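Local coordinates for protein 2-hydroxy-3-oxopropionate reductase (Polaromonas sp. JS666, PDB 4DLL) that probably reduces 2-hydroxy-3-oxopropionate (tartronate semialdehyde) to glycerate with the help of a nicotinamide cofactor, at residues 76-80 with 81-85; 101-105 with 106-110; 233-237 with 238-242; 244-247 with 248-252. All coordinates share one frame; numbering follows the deposited sequence.

Contact 1 (76-80 with 81-85); sequences TIHEQ and ARAAA
His78 lays one face of its imidazole against the start of helix 81-85, at a strand-loop-helix step on the edge of the Rossmann-type dinucleotide-binding sheet. This is the tight half of the contact. Ala84 CA sits 4.0 Å from the centroid of the His78 ring and only 20° off its normal, a CH-pi contact, while Ala84 CB comes 3.9 Å from His78 CD2. With CG anti to the carbonyl carbon (chi1 -54°), the His78 ring is carried from the strand toward the first helical turn, and NE2 is fixed by a hydrogen bond to Gln58 OE1 on the neighbouring strand. Gln80 occupies the N-cap position. Its backbone O starts the helix with two weak bonds, from Ala83 N at 3.1 Å and from Ala84 N at 3.4 Å, so that this oxygen serves both amides without holding either firmly. The solvent side is looser: the exposed side chains of Gln80 and Arg82 run alongside one another in the same direction, their amide and guanidinium planes 49° apart. Gln80 OE1 lies at the guanidinium edge, in its plane, 3.5 Å from Arg82 NH1 and 3.4 Å from Arg82 CD.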
loop_
_atom_site.group_PDB
_atom_site.type_symbol
_atom_site.label_atom_id
_atom_site.label_comp_id
_atom_site.label_asym_id
_atom_site.label_seq_id
_atom_site.Cartn_x
_atom_site.Cartn_y
_atom_site.Cartn_z
ATOM N N THR A 76 28.687 19.901 -18.797
ATOM C CA THR A 76 28.765 20.704 -19.997
ATOM C C THR A 76 27.401 20.688 -20.702
ATOM O O THR A 76 26.882 19.625 -21.060
ATOM C CB THR A 76 29.843 20.175 -21.005
ATOM O OG1 THR A 76 31.082 19.953 -20.329
ATOM C CG2 THR A 76 30.059 21.184 -22.179
ATOM N N ILE A 77 26.842 21.864 -20.940
ATOM C CA ILE A 77 25.549 21.945 -21.600
ATOM C C ILE A 77 25.726 22.136 -23.107
ATOM O O ILE A 77 26.596 22.871 -23.529
ATOM C CB ILE A 77 24.702 23.041 -20.975
ATOM C CG1 ILE A 77 24.885 23.075 -19.442
ATOM C CG2 ILE A 77 23.246 22.940 -21.372
ATOM C CD1 ILE A 77 24.497 21.867 -18.623
ATOM N N HIS A 78 24.925 21.463 -23.924
ATOM C CA HIS A 78 24.977 21.645 -25.382
ATOM C C HIS A 78 23.643 22.171 -25.900
ATOM O O HIS A 78 22.591 21.886 -25.321
ATOM C CB HIS A 78 25.381 20.346 -26.065
ATOM C CG HIS A 78 26.657 19.787 -25.532
ATOM N ND1 HIS A 78 27.841 19.840 -26.236
ATOM C CD2 HIS A 78 26.954 19.221 -24.333
ATOM C CE1 HIS A 78 28.808 19.300 -25.508
ATOM N NE2 HIS A 78 28.297 18.920 -24.346
ATOM N N GLU A 79 23.683 22.972 -26.956
ATOM C CA GLU A 79 22.437 23.503 -27.542
ATOM C C GLU A 79 21.672 22.389 -28.311
ATOM O O GLU A 79 20.446 22.334 -28.265
ATOM C CB GLU A 79 22.729 24.749 -28.424
ATOM C CG GLU A 79 21.496 25.410 -29.096
ATOM C CD GLU A 79 20.545 26.107 -28.113
ATOM O OE1 GLU A 79 20.868 26.197 -26.879
ATOM O OE2 GLU A 79 19.461 26.570 -28.582
ATOM N N GLN A 80 22.422 21.501 -28.980
ATOM C CA GLN A 80 21.869 20.380 -29.770
ATOM C C GLN A 80 22.176 19.049 -29.071
ATOM O O GLN A 80 23.304 18.811 -28.621
ATOM C CB GLN A 80 22.474 20.358 -31.179
ATOM C CG GLN A 80 21.917 21.380 -32.152
ATOM C CD GLN A 80 22.739 21.427 -33.438
ATOM O OE1 GLN A 80 23.671 20.632 -33.645
ATOM N NE2 GLN A 80 22.401 22.368 -34.312
ATOM N N ALA A 81 21.159 18.194 -28.992
ATOM C CA ALA A 81 21.220 16.948 -28.245
ATOM C C ALA A 81 22.256 15.997 -28.845
ATOM O O ALA A 81 23.023 15.332 -28.111
ATOM C CB ALA A 81 19.840 16.314 -28.204
ATOM N N ARG A 82 22.306 15.965 -30.177
ATOM C CA ARG A 82 23.259 15.122 -30.906
ATOM C C ARG A 82 24.653 15.379 -30.426
ATOM O O ARG A 82 25.442 14.452 -30.330
ATOM C CB ARG A 82 23.283 15.432 -32.390
ATOM C CG ARG A 82 22.315 16.509 -32.841
ATOM C CD ARG A 82 22.908 17.323 -33.987
ATOM N NE ARG A 82 23.591 16.461 -34.944
ATOM C CZ ARG A 82 24.496 16.882 -35.817
ATOM N NH1 ARG A 82 24.819 18.170 -35.895
ATOM N NH2 ARG A 82 25.055 15.999 -36.626
ATOM N N ALA A 83 24.959 16.659 -30.180
ATOM C CA ALA A 83 26.284 17.097 -29.737
ATOM C C ALA A 83 26.581 16.590 -28.328
ATOM O O ALA A 83 27.715 16.237 -28.038
ATOM C CB ALA A 83 26.396 18.609 -29.792
ATOM N N ALA A 84 25.547 16.579 -27.465
ATOM C CA ALA A 84 25.687 16.121 -26.097
ATOM C C ALA A 84 25.984 14.639 -26.054
ATOM O O ALA A 84 26.763 14.188 -25.237
ATOM C CB ALA A 84 24.423 16.426 -25.279
ATOM N N ALA A 85 25.368 13.901 -26.971
ATOM C CA ALA A 85 25.376 12.432 -26.958
ATOM C C ALA A 85 26.621 11.795 -27.557
ATOM O O ALA A 85 27.086 10.741 -27.108
ATOM C CB ALA A 85 24.114 11.898 -27.679
#

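Contact 2 (101-105 with 106-110); sequences VQDVL and FAQGV
The last turn of helix 98-107 widens into a pi-type turn before the chain reverses, and here Phe106 and Leu105 project together from the helix. Leu105 CB sits over one face of the Phe106 ring, 3.8 Å from its centroid and 18° off the normal. The ring takes this place because Phe106 CG is anti to its own carbonyl carbon (chi1 -50°), which folds the phenyl back along the helix until CD2 stands 3.3 Å from Gln102 O. That same oxygen receives the Phe106 N-H at 2.8 Å. The next carbonyl, Asp103 O, accepts from Gln108 N five positions along (2.9 Å), the i+5 bond of the pi-type turn; Ala107 CB meanwhile packs 3.3 Å from Asp103 OD1. In the Rossmann-type domain the turn is wedged between helix 128-140, which supplies Arg137 for a cation-pi contact with Phe106, and helix 81-85, where Val104 and Val110 both touch Ala81. An alanine at Phe106 would take away the ring against Leu105 CB and is likely to leave the Arg137 guanidinium without its cation-pi mate, free to turn. The chain leaves through Gly109, whose phi is positive, and turns back, Val110 N giving a weak bond to Val104 O, so that Val110 CG2 comes 3.7 Å from Val104 CG1, their branches crossing obliquely, while Val110 CG1 stands 4.1 Å from Leu105 CD2.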
loop_
_atom_site.group_PDB
_atom_site.type_symbol
_atom_site.label_atom_id
_atom_site.label_comp_id
_atom_site.label_asym_id
_atom_site.label_seq_id
_atom_site.Cartn_x
_atom_site.Cartn_y
_atom_site.Cartn_z
ATOM N N VAL A 101 10.814 11.256 -27.162
ATOM C CA VAL A 101 11.978 10.372 -27.233
ATOM C C VAL A 101 12.301 10.015 -28.689
ATOM O O VAL A 101 13.446 10.139 -29.095
ATOM C CB VAL A 101 11.881 9.130 -26.327
ATOM C CG1 VAL A 101 12.969 8.105 -26.711
ATOM C CG2 VAL A 101 12.093 9.522 -24.908
ATOM N N GLN A 102 11.285 9.637 -29.469
ATOM C CA GLN A 102 11.418 9.319 -30.886
ATOM C C GLN A 102 12.064 10.472 -31.638
ATOM O O GLN A 102 13.013 10.270 -32.388
ATOM C CB GLN A 102 10.031 9.003 -31.460
ATOM C CG GLN A 102 9.835 9.256 -33.006
ATOM C CD GLN A 102 9.762 7.980 -33.834
ATOM O OE1 GLN A 102 9.361 6.913 -33.342
ATOM N NE2 GLN A 102 10.130 8.090 -35.116
ATOM N N ASP A 103 11.527 11.677 -31.425
ATOM C CA ASP A 103 11.971 12.873 -32.121
ATOM C C ASP A 103 13.444 13.133 -31.828
ATOM O O ASP A 103 14.292 13.099 -32.735
ATOM C CB ASP A 103 11.130 14.079 -31.705
ATOM C CG ASP A 103 11.371 15.282 -32.597
ATOM O OD1 ASP A 103 10.630 15.431 -33.598
ATOM O OD2 ASP A 103 12.323 16.056 -32.329
ATOM N N VAL A 104 13.758 13.351 -30.557
ATOM C CA VAL A 104 15.167 13.467 -30.131
ATOM C C VAL A 104 16.143 12.398 -30.703
ATOM O O VAL A 104 17.211 12.736 -31.235
ATOM C CB VAL A 104 15.296 13.571 -28.599
ATOM C CG1 VAL A 104 16.763 13.744 -28.203
ATOM C CG2 VAL A 104 14.509 14.762 -28.124
ATOM N N LEU A 105 15.761 11.125 -30.608
ATOM C CA LEU A 105 16.627 10.054 -31.063
ATOM C C LEU A 105 16.800 10.096 -32.576
ATOM O O LEU A 105 17.908 9.955 -33.090
ATOM C CB LEU A 105 16.038 8.697 -30.653
ATOM C CG LEU A 105 16.510 8.010 -29.352
ATOM C CD1 LEU A 105 15.749 6.700 -29.185
ATOM C CD2 LEU A 105 17.988 7.746 -29.420
ATOM N N PHE A 106 15.703 10.302 -33.300
ATOM C CA PHE A 106 15.755 10.180 -34.755
ATOM C C PHE A 106 15.585 11.511 -35.494
ATOM O O PHE A 106 16.453 11.870 -36.272
ATOM C CB PHE A 106 14.821 9.057 -35.234
ATOM C CG PHE A 106 15.022 7.766 -34.471
ATOM C CD1 PHE A 106 16.150 6.975 -34.690
ATOM C CD2 PHE A 106 14.110 7.370 -33.493
ATOM C CE1 PHE A 106 16.369 5.798 -33.944
ATOM C CE2 PHE A 106 14.318 6.191 -32.741
ATOM C CZ PHE A 106 15.451 5.418 -32.955
ATOM N N ALA A 107 14.534 12.280 -35.233
ATOM C CA ALA A 107 14.428 13.615 -35.861
ATOM C C ALA A 107 15.660 14.512 -35.618
ATOM O O ALA A 107 16.028 15.315 -36.493
ATOM C CB ALA A 107 13.163 14.348 -35.390
ATOM N N GLN A 108 16.258 14.395 -34.421
ATOM C CA GLN A 108 17.365 15.246 -33.977
ATOM C C GLN A 108 18.717 14.527 -34.071
ATOM O O GLN A 108 19.736 15.075 -33.726
ATOM C CB GLN A 108 17.117 15.771 -32.541
ATOM C CG GLN A 108 16.201 16.980 -32.453
ATOM C CD GLN A 108 16.283 17.732 -31.095
ATOM O OE1 GLN A 108 15.272 17.845 -30.384
ATOM N NE2 GLN A 108 17.483 18.243 -30.734
ATOM N N GLY A 109 18.715 13.284 -34.518
ATOM C CA GLY A 109 19.948 12.620 -34.885
ATOM C C GLY A 109 20.874 12.200 -33.752
ATOM O O GLY A 109 22.082 12.114 -33.944
ATOM N N VAL A 110 20.306 11.928 -32.588
ATOM C CA VAL A 110 21.071 11.456 -31.429
ATOM C C VAL A 110 21.536 10.041 -31.736
ATOM O O VAL A 110 22.717 9.693 -31.570
ATOM C CB VAL A 110 20.234 11.528 -30.108
ATOM C CG1 VAL A 110 20.860 10.698 -28.975
ATOM C CG2 VAL A 110 20.079 12.968 -29.666
#

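Contact 3 (233-237 with 238-242); sequences AITGG and FADSR
Asp240 and Gly236 meet through the aspartate carboxylate, and the polar contacts here are mostly turn bonds. A type II turn from Ile234 to Gly237, closed by a weak bond, runs into a type I turn from Gly237 to Asp240, closed by Asp240 N donating to Gly237 O at 3.1 Å from above the carbonyl plane. With CG anti to the backbone N (chi1 -161°), the Asp240 carboxylate reaches back over the type I turn to the middle of the type II turn: OD2 takes a weak bond from Gly236 N at 3.1 Å, and OD1 another from Ser241 N at 2.9 Å. An alanine in place of Asp240 would remove both acceptors and is likely to let the two turns shift against each other. Water forms a second link, donating to Ile234 O and accepting from Ala239 N, each at 2.9 Å. Apolar contact is slight, with Ile234 CD1 4.2 Å from Ala239 CB. Gly236 O also accepts from Arg242 NH1 of the second subunit, and Arg242 returns the bond. Such successive beta turns, type II then type I, share Gly237 and join two helices, the second N-capped by Ser241 through its hydroxyl bond to Leu244 N.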
loop_
_atom_site.group_PDB
_atom_site.type_symbol
_atom_site.label_atom_id
_atom_site.label_comp_id
_atom_site.label_asym_id
_atom_site.label_seq_id
_atom_site.Cartn_x
_atom_site.Cartn_y
_atom_site.Cartn_z
ATOM N N ALA A 233 -3.143 5.765 13.821
ATOM C CA ALA A 233 -3.611 4.507 14.464
ATOM C C ALA A 233 -3.262 3.300 13.610
ATOM O O ALA A 233 -2.679 2.317 14.098
ATOM C CB ALA A 233 -5.122 4.554 14.770
ATOM N N ILE A 234 -3.587 3.385 12.329
ATOM C CA ILE A 234 -3.256 2.309 11.389
ATOM C C ILE A 234 -1.783 2.225 10.926
ATOM O O ILE A 234 -1.423 1.293 10.195
ATOM C CB ILE A 234 -4.205 2.376 10.164
ATOM C CG1 ILE A 234 -3.784 3.497 9.223
ATOM C CG2 ILE A 234 -5.688 2.583 10.664
ATOM C CD1 ILE A 234 -4.773 3.750 8.061
ATOM N N THR A 235 -0.921 3.143 11.380
ATOM C CA THR A 235 0.497 3.123 10.991
ATOM C C THR A 235 1.164 1.900 11.659
ATOM O O THR A 235 1.072 1.746 12.873
ATOM C CB THR A 235 1.229 4.504 11.318
ATOM O OG1 THR A 235 0.888 5.516 10.343
ATOM C CG2 THR A 235 2.814 4.393 11.485
ATOM N N GLY A 236 1.789 1.028 10.872
ATOM C CA GLY A 236 2.503 -0.089 11.439
ATOM C C GLY A 236 1.717 -1.382 11.482
ATOM O O GLY A 236 2.198 -2.368 12.035
ATOM N N GLY A 237 0.512 -1.358 10.911
ATOM C CA GLY A 237 -0.352 -2.531 10.754
ATOM C C GLY A 237 -0.476 -2.931 9.284
ATOM O O GLY A 237 0.350 -2.523 8.440
ATOM N N PHE A 238 -1.509 -3.712 8.963
ATOM C CA PHE A 238 -1.650 -4.256 7.628
ATOM C C PHE A 238 -2.001 -3.151 6.632
ATOM O O PHE A 238 -1.811 -3.325 5.427
ATOM C CB PHE A 238 -2.746 -5.333 7.587
ATOM C CG PHE A 238 -2.318 -6.693 8.121
ATOM C CD1 PHE A 238 -1.142 -6.846 8.850
ATOM C CD2 PHE A 238 -3.117 -7.799 7.909
ATOM C CE1 PHE A 238 -0.741 -8.136 9.335
ATOM C CE2 PHE A 238 -2.739 -9.079 8.389
ATOM C CZ PHE A 238 -1.550 -9.242 9.117
ATOM N N ALA A 239 -2.500 -2.021 7.113
ATOM C CA ALA A 239 -2.918 -0.966 6.178
ATOM C C ALA A 239 -1.743 -0.033 5.861
ATOM O O ALA A 239 -1.902 0.955 5.150
ATOM C CB ALA A 239 -4.076 -0.178 6.714
ATOM N N ASP A 240 -0.570 -0.325 6.403
ATOM C CA ASP A 240 0.501 0.648 6.258
ATOM C C ASP A 240 1.175 0.516 4.896
ATOM O O ASP A 240 1.280 -0.586 4.379
ATOM C CB ASP A 240 1.542 0.499 7.381
ATOM C CG ASP A 240 2.387 1.731 7.533
ATOM O OD1 ASP A 240 2.060 2.815 6.916
ATOM O OD2 ASP A 240 3.368 1.608 8.284
ATOM N N SER A 241 1.597 1.645 4.321
ATOM C CA SER A 241 2.213 1.668 2.996
ATOM C C SER A 241 3.056 2.938 2.774
ATOM O O SER A 241 2.945 3.897 3.542
ATOM C CB SER A 241 1.144 1.589 1.940
ATOM O OG SER A 241 0.518 2.850 1.761
ATOM N N ARG A 242 3.905 2.963 1.739
ATOM C CA ARG A 242 4.621 4.191 1.389
ATOM C C ARG A 242 3.607 5.266 0.907
ATOM O O ARG A 242 3.776 6.437 1.216
ATOM C CB ARG A 242 5.708 3.934 0.301
ATOM C CG ARG A 242 6.688 5.148 0.060
ATOM C CD ARG A 242 7.728 5.199 1.233
ATOM N NE ARG A 242 8.233 3.831 1.440
ATOM C CZ ARG A 242 9.242 3.300 0.726
ATOM N NH1 ARG A 242 9.874 4.061 -0.194
ATOM N NH2 ARG A 242 9.629 2.021 0.930
HETATM O O HOH W 1 -2.997 -1.123 9.784
#

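Contact 4 (244-247 with 248-252); sequences LQLH and GQRMV
Leu246 sets its CG anti to the backbone N (chi1 -177°), while Arg250, four residues on, keeps its CG beside the N (chi1 -67°) and runs extended from there to NE; the two side chains therefore extend together. The leucine comes over one face of the guanidinium: its CG stands 3.9 Å from Arg250 NH2 and its CD2 3.8 Å from the same nitrogen. The same CD2 also lies above one face of the His247 ring, so that this methyl fills the angle between ring and guanidinium, whose planes are 85° apart. Arg250 NH1 comes 3.6 Å from His247 ND1, but it also forms a salt bridge with Asp305, so the arginine's positive charge probably has its partner there; ND1 is buried and has no partner in the model. These residues stand where helix 242-245 gives way to helix 247-252 in the helical C-terminal domain, and the pair packs on the long helix 194-222, with Leu244 on Val213 and Met251 against Ile210, Val213 and Ala214. Leu246 meanwhile meets Phe238 of the second subunit. At the junction Gly248 CA approaches Leu244 O to 3.0 Å, a CA-H...O contact so close that a side chain on this residue would collide with that oxygen. Backbone bonds restart the helix weakly, as in Met251 N to His247 O at 3.0 Å. Met251, a selenomethionine, runs extended beyond CG and passes the same carbonyl, its CG 3.1 Å from His247 O, before the terminal CE reaches 4.1 Å from His247 CB.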
loop_
_atom_site.group_PDB
_atom_site.type_symbol
_atom_site.label_atom_id
_atom_site.label_comp_id
_atom_site.label_asym_id
_atom_site.label_seq_id
_atom_site.Cartn_x
_atom_site.Cartn_y
_atom_site.Cartn_z
ATOM N N LEU A 244 0.373 5.617 2.062
ATOM C CA LEU A 244 -0.246 6.196 3.262
ATOM C C LEU A 244 0.664 7.248 3.904
ATOM O O LEU A 244 0.217 8.354 4.175
ATOM C CB LEU A 244 -0.618 5.127 4.305
ATOM C CG LEU A 244 -1.112 5.556 5.698
ATOM C CD1 LEU A 244 -2.394 6.412 5.586
ATOM C CD2 LEU A 244 -1.388 4.325 6.630
ATOM N N GLN A 245 1.927 6.903 4.153
ATOM C CA GLN A 245 2.855 7.837 4.798
ATOM C C GLN A 245 3.185 9.070 3.936
ATOM O O GLN A 245 3.385 10.156 4.484
ATOM C CB GLN A 245 4.169 7.148 5.192
ATOM C CG GLN A 245 3.965 5.883 6.105
ATOM C CD GLN A 245 3.155 6.201 7.425
ATOM O OE1 GLN A 245 2.143 5.535 7.745
ATOM N NE2 GLN A 245 3.595 7.229 8.155
ATOM N N LEU A 246 3.296 8.921 2.606
ATOM C CA LEU A 246 3.681 10.103 1.839
ATOM C C LEU A 246 2.440 10.877 1.451
ATOM O O LEU A 246 2.165 11.891 2.046
ATOM C CB LEU A 246 4.557 9.778 0.629
ATOM C CG LEU A 246 5.075 10.967 -0.216
ATOM C CD1 LEU A 246 6.413 11.576 0.397
ATOM C CD2 LEU A 246 5.274 10.539 -1.693
ATOM N N HIS A 247 1.675 10.376 0.481
ATOM C CA HIS A 247 0.427 11.016 0.039
ATOM C C HIS A 247 -0.673 11.179 1.069
ATOM O O HIS A 247 -1.517 12.079 0.930
ATOM C CB HIS A 247 -0.143 10.223 -1.104
ATOM C CG HIS A 247 0.874 9.895 -2.151
ATOM N ND1 HIS A 247 1.179 10.756 -3.182
ATOM C CD2 HIS A 247 1.684 8.822 -2.299
ATOM C CE1 HIS A 247 2.125 10.219 -3.929
ATOM N NE2 HIS A 247 2.459 9.054 -3.404
ATOM N N GLY A 248 -0.733 10.284 2.048
ATOM C CA GLY A 248 -1.741 10.386 3.061
ATOM C C GLY A 248 -1.541 11.598 3.980
ATOM O O GLY A 248 -2.529 12.248 4.394
ATOM N N GLN A 249 -0.278 11.883 4.324
ATOM C CA GLN A 249 0.061 13.055 5.114
ATOM C C GLN A 249 -0.335 14.317 4.359
ATOM O O GLN A 249 -0.875 15.238 4.993
ATOM C CB GLN A 249 1.526 13.078 5.540
ATOM C CG GLN A 249 1.881 14.148 6.616
ATOM C CD GLN A 249 0.887 14.271 7.855
ATOM O OE1 GLN A 249 0.831 15.329 8.505
ATOM N NE2 GLN A 249 0.128 13.224 8.160
ATOM N N ARG A 250 -0.155 14.317 3.027
ATOM C CA ARG A 250 -0.608 15.421 2.161
ATOM C C ARG A 250 -2.125 15.487 2.120
ATOM O O ARG A 250 -2.725 16.533 1.760
ATOM C CB ARG A 250 -0.101 15.283 0.715
ATOM C CG ARG A 250 1.426 15.418 0.484
ATOM C CD ARG A 250 1.823 14.893 -0.906
ATOM N NE ARG A 250 3.261 14.872 -1.084
ATOM C CZ ARG A 250 3.919 14.319 -2.103
ATOM N NH1 ARG A 250 3.277 13.727 -3.104
ATOM N NH2 ARG A 250 5.256 14.357 -2.117
HETATM N N MSE A 251 -2.771 14.369 2.396
HETATM C CA MSE A 251 -4.223 14.387 2.350
HETATM C C MSE A 251 -4.732 15.035 3.631
HETATM O O MSE A 251 -5.658 15.880 3.607
HETATM C CB MSE A 251 -4.792 12.987 2.195
HETATM C CG MSE A 251 -4.600 12.429 0.785
HETATM SE SE MSE A 251 -5.173 10.564 0.749
HETATM C CE MSE A 251 -4.203 10.161 -0.972
ATOM N N VAL A 252 -4.087 14.636 4.729
ATOM C CA VAL A 252 -4.358 15.148 6.056
ATOM C C VAL A 252 -4.165 16.660 6.077
ATOM O O VAL A 252 -4.987 17.361 6.641
ATOM C CB VAL A 252 -3.427 14.494 7.129
ATOM C CG1 VAL A 252 -3.513 15.248 8.451
ATOM C CG2 VAL A 252 -3.763 13.011 7.364
#

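Overall arrangement
Followed from the N terminus, the four contacts come strictly in series, none nested in or crossing another. Contact 1 closes the step from edge strand 76-78 into helix 81-85, and contact 2 closes the end of helix 98-107. The two touch, Ala85 CB lying 3.7 Å from Val110 CG1, so that neighbouring helices of the Rossmann-type domain are tied together. On the opposite side of the chain's centre, contact 3 closes the loop between helices 227-234 and 242-245, and contact 4 joins the latter to helix 247-252; Ile234 CG1 meets Leu244 CD2 at 3.6 Å. The centres of contacts 2 and 3 are about 45 Å apart, and both contacts 3 and 4 reach the second subunit.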